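Binding domain (Hc) of Paraclostridial Mosquitocidal Protein 1 (Paraclostridium bifermentans, PDB 6HOX) targets host cells as the receptor-binding region of a clostridial-type neurotoxin that acts on Anopheles mosquitoes. Local coordinates at residues I110-V115 with K215-R220; L150-S153 with K159-S162. All coordinates share one frame; numbering follows the deposited sequence.

Contact 1: I110-V115 with K215-R220; sequences IEYDLV and KNQFIR
Tyr112 and Gln217 meet through their polar ends: Gln217 NE2 donates a nearly straight hydrogen bond (N-H...O 162°) to Tyr112 OH, 3.1 Å away. The amide nitrogen arrives at the edge of the phenol ring, near its plane, while the amide plane is turned 57° from the ring. A bend at chi2 (60°) brings the Gln217 amide to the hydroxyl, and Gln217 CG lies 3.7 Å from Tyr112 OH. The amide oxygen, OE1, turns back on its own chain, where Phe218 N donates to Gln217 OE1 over 3.2 Å; the two bonds together would hold the amide's rotation, although the second is bent. Strands 112-113 and 218-227 belong to two different antiparallel sheets of the lectin-like, concanavalin-type N-terminal subdomain, and the side chains bridge the interior between them. Next to this polar pair, Leu114 CD1 fits against the branch of Ile219, 3.9 Å from its CG1 and 4.0 Å from its CG2. Leu209 and Leu127 add further apolar neighbours to Ile219. Beside these four buried side chains, the exposed Lys215 and Asn216 lie in the loop before strand 218-227, and the partly exposed Glu111 and Asp113 form salt bridges with Arg135 and Lys124 instead.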
ATOM      1  N   ILE A 110       2.603 -24.148   0.300  1.00 37.91           N
ATOM      2  CA  ILE A 110       4.067 -24.232   0.469  1.00 40.20           C
ATOM      3  C   ILE A 110       4.600 -22.886   0.984  1.00 35.29           C
ATOM      4  O   ILE A 110       4.458 -21.875   0.296  1.00 36.87           O
ATOM      5  CB  ILE A 110       4.730 -24.635  -0.864  1.00 43.88           C
ATOM      6  CG1 ILE A 110       4.272 -26.023  -1.326  1.00 46.96           C
ATOM      7  CG2 ILE A 110       6.249 -24.553  -0.775  1.00 42.34           C
ATOM      8  CD1 ILE A 110       4.215 -26.166  -2.828  1.00 48.59           C
ATOM      9  N   GLU A 111       5.188 -22.889   2.191  1.00 31.79           N
ATOM     10  CA  GLU A 111       5.908 -21.738   2.768  1.00 32.70           C
ATOM     11  C   GLU A 111       7.203 -21.531   1.984  1.00 29.95           C
ATOM     12  O   GLU A 111       7.911 -22.483   1.773  1.00 30.98           O
ATOM     13  CB  GLU A 111       6.410 -21.962   4.196  1.00 34.54           C
ATOM     14  CG  GLU A 111       5.372 -21.860   5.275  1.00 39.79           C
ATOM     15  CD  GLU A 111       5.949 -21.852   6.688  1.00 41.92           C
ATOM     16  OE1 GLU A 111       7.140 -21.504   6.854  1.00 46.09           O
ATOM     17  OE2 GLU A 111       5.193 -22.165   7.622  1.00 43.48           O
ATOM     18  N   TYR A 112       7.543 -20.288   1.639  1.00 28.17           N
ATOM     19  CA  TYR A 112       8.868 -20.018   1.108  1.00 26.59           C
ATOM     20  C   TYR A 112       9.465 -18.773   1.777  1.00 26.62           C
ATOM     21  O   TYR A 112       8.747 -17.869   2.217  1.00 26.12           O
ATOM     22  CB  TYR A 112       8.865 -19.985  -0.420  1.00 28.19           C
ATOM     23  CG  TYR A 112       7.952 -18.981  -1.085  1.00 28.75           C
ATOM     24  CD1 TYR A 112       8.333 -17.664  -1.293  1.00 29.26           C
ATOM     25  CD2 TYR A 112       6.708 -19.369  -1.550  1.00 30.22           C
ATOM     26  CE1 TYR A 112       7.494 -16.759  -1.931  1.00 29.04           C
ATOM     27  CE2 TYR A 112       5.851 -18.478  -2.183  1.00 31.57           C
ATOM     28  CZ  TYR A 112       6.246 -17.170  -2.382  1.00 31.72           C
ATOM     29  OH  TYR A 112       5.385 -16.327  -3.026  1.00 31.81           O
ATOM     30  N   ASP A 113      10.805 -18.761   1.835  1.00 26.35           N
ATOM     31  CA  ASP A 113      11.599 -17.774   2.569  1.00 26.90           C
ATOM     32  C   ASP A 113      11.560 -16.416   1.861  1.00 27.35           C
ATOM     33  O   ASP A 113      11.506 -16.325   0.617  1.00 27.65           O
ATOM     34  CB  ASP A 113      13.070 -18.175   2.680  1.00 27.32           C
ATOM     35  CG  ASP A 113      13.356 -19.446   3.469  1.00 30.64           C
ATOM     36  OD1 ASP A 113      12.447 -19.921   4.176  1.00 32.80           O
ATOM     37  OD2 ASP A 113      14.500 -19.948   3.365  1.00 34.43           O
ATOM     38  N   LEU A 114      11.593 -15.365   2.678  1.00 26.60           N
ATOM     39  CA  LEU A 114      11.899 -14.032   2.233  1.00 27.49           C
ATOM     40  C   LEU A 114      13.161 -13.523   2.954  1.00 25.96           C
ATOM     41  O   LEU A 114      14.071 -12.966   2.328  1.00 25.14           O
ATOM     42  CB  LEU A 114      10.693 -13.146   2.528  1.00 31.07           C
ATOM     43  CG  LEU A 114      10.859 -11.695   2.092  1.00 36.73           C
ATOM     44  CD1 LEU A 114      11.169 -11.600   0.602  1.00 38.92           C
ATOM     45  CD2 LEU A 114       9.618 -10.889   2.427  1.00 40.29           C
ATOM     46  N   VAL A 115      13.171 -13.655   4.285  1.00 21.94           N
ATOM     47  CA  VAL A 115      14.283 -13.268   5.128  1.00 22.20           C
ATOM     48  C   VAL A 115      14.521 -14.421   6.104  1.00 22.73           C
ATOM     49  O   VAL A 115      13.598 -14.835   6.789  1.00 22.63           O
ATOM     50  CB  VAL A 115      14.031 -11.955   5.888  1.00 22.31           C
ATOM     51  CG1 VAL A 115      15.305 -11.478   6.567  1.00 21.62           C
ATOM     52  CG2 VAL A 115      13.442 -10.853   5.012  1.00 22.37           C
ATOM     53  N   LYS A 215       8.611 -18.561 -10.312  1.00 31.65           N
ATOM     54  CA  LYS A 215       9.834 -17.800 -10.505  1.00 32.13           C
ATOM     55  C   LYS A 215       9.546 -16.418 -11.091  1.00 31.34           C
ATOM     56  O   LYS A 215      10.464 -15.665 -11.354  1.00 34.11           O
ATOM     57  CB  LYS A 215      10.790 -18.574 -11.415  1.00 32.65           C
ATOM     58  CG  LYS A 215      11.227 -19.929 -10.867  1.00 32.48           C
ATOM     59  CD  LYS A 215      11.799 -19.905  -9.473  1.00 32.90           C
ATOM     60  CE  LYS A 215      12.600 -21.148  -9.144  1.00 33.35           C
ATOM     61  NZ  LYS A 215      12.897 -21.226  -7.696  1.00 35.34           N
ATOM     62  N   ASN A 216       8.276 -16.106 -11.332  1.00 30.85           N
ATOM     63  CA  ASN A 216       7.876 -14.758 -11.674  1.00 30.34           C
ATOM     64  C   ASN A 216       7.733 -13.916 -10.397  1.00 29.82           C
ATOM     65  O   ASN A 216       7.629 -12.717 -10.478  1.00 29.11           O
ATOM     66  CB  ASN A 216       6.603 -14.774 -12.517  1.00 33.90           C
ATOM     67  CG  ASN A 216       6.821 -15.459 -13.851  1.00 36.58           C
ATOM     68  OD1 ASN A 216       7.714 -15.081 -14.604  1.00 43.28           O
ATOM     69  ND2 ASN A 216       6.043 -16.486 -14.137  1.00 37.87           N
ATOM     70  N   GLN A 217       7.738 -14.553  -9.217  1.00 29.47           N
ATOM     71  CA  GLN A 217       7.586 -13.821  -7.962  1.00 26.57           C
ATOM     72  C   GLN A 217       8.767 -12.868  -7.764  1.00 25.14           C
ATOM     73  O   GLN A 217       9.931 -13.175  -8.101  1.00 27.40           O
ATOM     74  CB  GLN A 217       7.470 -14.776  -6.774  1.00 26.73           C
ATOM     75  CG  GLN A 217       7.100 -14.108  -5.457  1.00 25.43           C
ATOM     76  CD  GLN A 217       5.776 -13.382  -5.474  1.00 25.17           C
ATOM     77  OE1 GLN A 217       5.543 -12.487  -6.291  1.00 26.47           O
ATOM     78  NE2 GLN A 217       4.927 -13.698  -4.514  1.00 21.48           N
ATOM     79  N   PHE A 218       8.442 -11.690  -7.231  1.00 24.43           N
ATOM     80  CA  PHE A 218       9.410 -10.681  -6.865  1.00 24.09           C
ATOM     81  C   PHE A 218       8.827  -9.880  -5.704  1.00 23.62           C
ATOM     82  O   PHE A 218       7.610  -9.726  -5.584  1.00 23.38           O
ATOM     83  CB  PHE A 218       9.760  -9.793  -8.064  1.00 25.66           C
ATOM     84  CG  PHE A 218       8.648  -8.878  -8.541  1.00 26.41           C
ATOM     85  CD1 PHE A 218       7.641  -9.346  -9.369  1.00 27.07           C
ATOM     86  CD2 PHE A 218       8.605  -7.545  -8.155  1.00 27.59           C
ATOM     87  CE1 PHE A 218       6.623  -8.502  -9.802  1.00 28.38           C
ATOM     88  CE2 PHE A 218       7.605  -6.693  -8.604  1.00 26.50           C
ATOM     89  CZ  PHE A 218       6.605  -7.180  -9.417  1.00 27.45           C
ATOM     90  N   ILE A 219       9.699  -9.364  -4.847  1.00 23.08           N
ATOM     91  CA  ILE A 219       9.248  -8.634  -3.680  1.00 26.26           C
ATOM     92  C   ILE A 219       9.987  -7.304  -3.637  1.00 25.56           C
ATOM     93  O   ILE A 219      11.153  -7.240  -3.983  1.00 28.40           O
ATOM     94  CB  ILE A 219       9.502  -9.456  -2.403  1.00 29.41           C
ATOM     95  CG1 ILE A 219       8.824 -10.827  -2.458  1.00 28.59           C
ATOM     96  CG2 ILE A 219       9.106  -8.673  -1.166  1.00 31.05           C
ATOM     97  CD1 ILE A 219       7.329 -10.779  -2.391  1.00 31.73           C
ATOM     98  N   ARG A 220       9.297  -6.259  -3.191  1.00 24.68           N
ATOM     99  CA  ARG A 220       9.937  -4.993  -2.900  1.00 24.44           C
ATOM    100  C   ARG A 220       9.927  -4.806  -1.384  1.00 25.07           C
ATOM    101  O   ARG A 220       8.908  -5.054  -0.715  1.00 23.84           O
ATOM    102  CB  ARG A 220       9.270  -3.881  -3.718  1.00 24.99           C
ATOM    103  CG  ARG A 220       9.596  -3.994  -5.199  1.00 25.29           C
ATOM    104  CD  ARG A 220       8.647  -3.258  -6.118  1.00 26.08           C
ATOM    105  NE  ARG A 220       7.372  -3.925  -6.247  1.00 28.27           N
ATOM    106  CZ  ARG A 220       6.408  -3.546  -7.082  1.00 28.11           C
ATOM    107  NH1 ARG A 220       6.607  -2.511  -7.889  1.00 30.65           N
ATOM    108  NH2 ARG A 220       5.264  -4.213  -7.117  1.00 25.70           N
TER

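Contact 2: L150-S153 with K159-S162; sequences LTFS and KYIS
A short loop-helix-loop excursion of the N-terminal, lectin-like subdomain, between strands 143-147 and 167-174, folds back on itself here, and an edge-to-face aromatic pair joins its two limbs. Phe152, at the start of helix 152-155, turns its ring edge toward the face of Tyr160; the centroids are 5.6 Å apart and the planes stand at 76°. The closest ring carbons are Phe152 CD2 and Tyr160 CE2, at 3.9 Å. Tyr160 CG lies anti to the backbone N (chi1 -172°), which carries the ring alongside the chain entering the helix: Tyr160 CE1 is 3.5 Å from Phe152 N, and Phe152 CA sits over one ring face, offset toward the rim. Leu150 O approaches the edge of the same ring, 3.6 Å from Tyr160 CE1, and also accepts a hydrogen bond from Asn131. Thr151 occupies the N-cap position, its OG1 hydrogen-bonded to Asn154 on the exposed side. Phe152 also stacks with Phe156 and reaches Ile302, Ile304 and Pro305 of strand 302-305 in the C-terminal subdomain, so the excursion lies at the junction of the two. Toward the partly exposed end, Lys159 sends its amine to Asp186, whereas its backbone remains by Leu150. There Leu150 CD1 touches Lys159 O at 3.8 Å, and Leu150 CD2 stands 4.1 Å from Lys159 CB.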
ATOM      1  N   LEU A 150      -5.408 -13.882   6.806  1.00 35.91           N
ATOM      2  CA  LEU A 150      -6.214 -12.909   6.092  1.00 34.96           C
ATOM      3  C   LEU A 150      -6.736 -13.553   4.807  1.00 37.92           C
ATOM      4  O   LEU A 150      -6.092 -14.441   4.255  1.00 35.61           O
ATOM      5  CB  LEU A 150      -5.358 -11.673   5.801  1.00 34.87           C
ATOM      6  CG  LEU A 150      -4.897 -10.912   7.044  1.00 35.82           C
ATOM      7  CD1 LEU A 150      -3.564 -10.241   6.824  1.00 40.83           C
ATOM      8  CD2 LEU A 150      -5.919  -9.883   7.446  1.00 38.96           C
ATOM      9  N   THR A 151      -7.918 -13.098   4.373  1.00 40.04           N
ATOM     10  CA  THR A 151      -8.571 -13.546   3.155  1.00 40.41           C
ATOM     11  C   THR A 151      -8.750 -12.333   2.252  1.00 40.49           C
ATOM     12  O   THR A 151      -9.013 -11.238   2.747  1.00 41.71           O
ATOM     13  CB  THR A 151      -9.953 -14.156   3.420  1.00 42.04           C
ATOM     14  OG1 THR A 151     -10.770 -13.072   3.856  1.00 42.94           O
ATOM     15  CG2 THR A 151      -9.940 -15.267   4.450  1.00 42.98           C
ATOM     16  N   PHE A 152      -8.601 -12.544   0.942  1.00 41.98           N
ATOM     17  CA  PHE A 152      -8.666 -11.451  -0.003  1.00 42.59           C
ATOM     18  C   PHE A 152      -9.991 -10.688   0.174  1.00 45.77           C
ATOM     19  O   PHE A 152      -9.978  -9.473   0.359  1.00 46.58           O
ATOM     20  CB  PHE A 152      -8.457 -11.961  -1.426  1.00 41.30           C
ATOM     21  CG  PHE A 152      -8.279 -10.851  -2.428  1.00 42.53           C
ATOM     22  CD1 PHE A 152      -9.377 -10.271  -3.041  1.00 40.68           C
ATOM     23  CD2 PHE A 152      -7.015 -10.362  -2.737  1.00 41.57           C
ATOM     24  CE1 PHE A 152      -9.208  -9.246  -3.962  1.00 41.24           C
ATOM     25  CE2 PHE A 152      -6.854  -9.331  -3.648  1.00 39.80           C
ATOM     26  CZ  PHE A 152      -7.950  -8.779  -4.267  1.00 40.03           C
ATOM     27  N   SER A 153     -11.111 -11.422   0.178  1.00 48.86           N
ATOM     28  CA  SER A 153     -12.477 -10.856   0.204  1.00 48.99           C
ATOM     29  C   SER A 153     -12.649  -9.839   1.337  1.00 49.99           C
ATOM     30  O   SER A 153     -13.244  -8.789   1.137  1.00 53.26           O
ATOM     31  CB  SER A 153     -13.509 -11.943   0.335  1.00 53.85           C
ATOM     32  OG  SER A 153     -13.325 -12.939  -0.656  1.00 58.59           O
ATOM     33  N   LYS A 159      -5.268  -4.767   4.653  1.00 31.44           N
ATOM     34  CA  LYS A 159      -4.235  -5.590   5.329  1.00 30.27           C
ATOM     35  C   LYS A 159      -3.702  -6.791   4.532  1.00 27.23           C
ATOM     36  O   LYS A 159      -2.587  -7.190   4.806  1.00 28.77           O
ATOM     37  CB  LYS A 159      -4.740  -6.028   6.703  1.00 31.12           C
ATOM     38  CG  LYS A 159      -4.478  -4.981   7.770  1.00 32.76           C
ATOM     39  CD  LYS A 159      -4.853  -5.383   9.155  1.00 33.76           C
ATOM     40  CE  LYS A 159      -4.515  -4.291  10.152  1.00 34.91           C
ATOM     41  NZ  LYS A 159      -5.391  -3.116   9.977  1.00 36.64           N
ATOM     42  N   TYR A 160      -4.448  -7.362   3.580  1.00 25.38           N
ATOM     43  CA  TYR A 160      -4.012  -8.596   2.902  1.00 25.77           C
ATOM     44  C   TYR A 160      -2.630  -8.374   2.262  1.00 24.11           C
ATOM     45  O   TYR A 160      -2.387  -7.335   1.644  1.00 22.93           O
ATOM     46  CB  TYR A 160      -5.074  -9.003   1.880  1.00 27.76           C
ATOM     47  CG  TYR A 160      -4.853 -10.341   1.234  1.00 28.49           C
ATOM     48  CD1 TYR A 160      -5.309 -11.500   1.834  1.00 29.47           C
ATOM     49  CD2 TYR A 160      -4.179 -10.448   0.033  1.00 30.36           C
ATOM     50  CE1 TYR A 160      -5.115 -12.735   1.243  1.00 30.62           C
ATOM     51  CE2 TYR A 160      -3.981 -11.673  -0.577  1.00 31.69           C
ATOM     52  CZ  TYR A 160      -4.446 -12.821   0.037  1.00 31.45           C
ATOM     53  OH  TYR A 160      -4.237 -14.024  -0.560  1.00 32.88           O
ATOM     54  N   ILE A 161      -1.734  -9.359   2.398  1.00 25.16           N
ATOM     55  CA  ILE A 161      -0.307  -9.193   2.017  1.00 23.78           C
ATOM     56  C   ILE A 161      -0.126  -9.249   0.491  1.00 23.92           C
ATOM     57  O   ILE A 161       0.513  -8.358  -0.085  1.00 22.97           O
ATOM     58  CB  ILE A 161       0.580 -10.232   2.737  1.00 24.54           C
ATOM     59  CG1 ILE A 161       0.510 -10.094   4.258  1.00 25.78           C
ATOM     60  CG2 ILE A 161       2.021 -10.188   2.233  1.00 24.63           C
ATOM     61  CD1 ILE A 161       0.847  -8.721   4.792  1.00 26.71           C
ATOM     62  N   SER A 162      -0.631 -10.309  -0.156  1.00 22.82           N
ATOM     63  CA  SER A 162      -0.459 -10.497  -1.583  1.00 24.74           C
ATOM     64  C   SER A 162      -1.508  -9.681  -2.349  1.00 25.56           C
ATOM     65  O   SER A 162      -2.415 -10.240  -2.966  1.00 25.57           O
ATOM     66  CB  SER A 162      -0.498 -11.963  -1.943  1.00 25.43           C
ATOM     67  OG  SER A 162       0.605 -12.619  -1.340  1.00 27.47           O
TER

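Both contacts belong to the lectin-like N-terminal subdomain, with centres 16 Å apart and nearest atoms about 5 Å apart. Contact 1 joins two distant parts of the chain, strands of different sheets, through four buried residues; contact 2 closes a local turn within the stretch of chain between the two segments of contact 1. Their chemistry differs accordingly. The interior of contact 1 holds a polar pair joined by one side-chain hydrogen bond beside a small aliphatic patch, 160 Å² in all. Contact 2, only partly buried, rests on aromatic and aliphatic packing against backbone, 281 Å², and its aromatic end turns to the C-terminal subdomain.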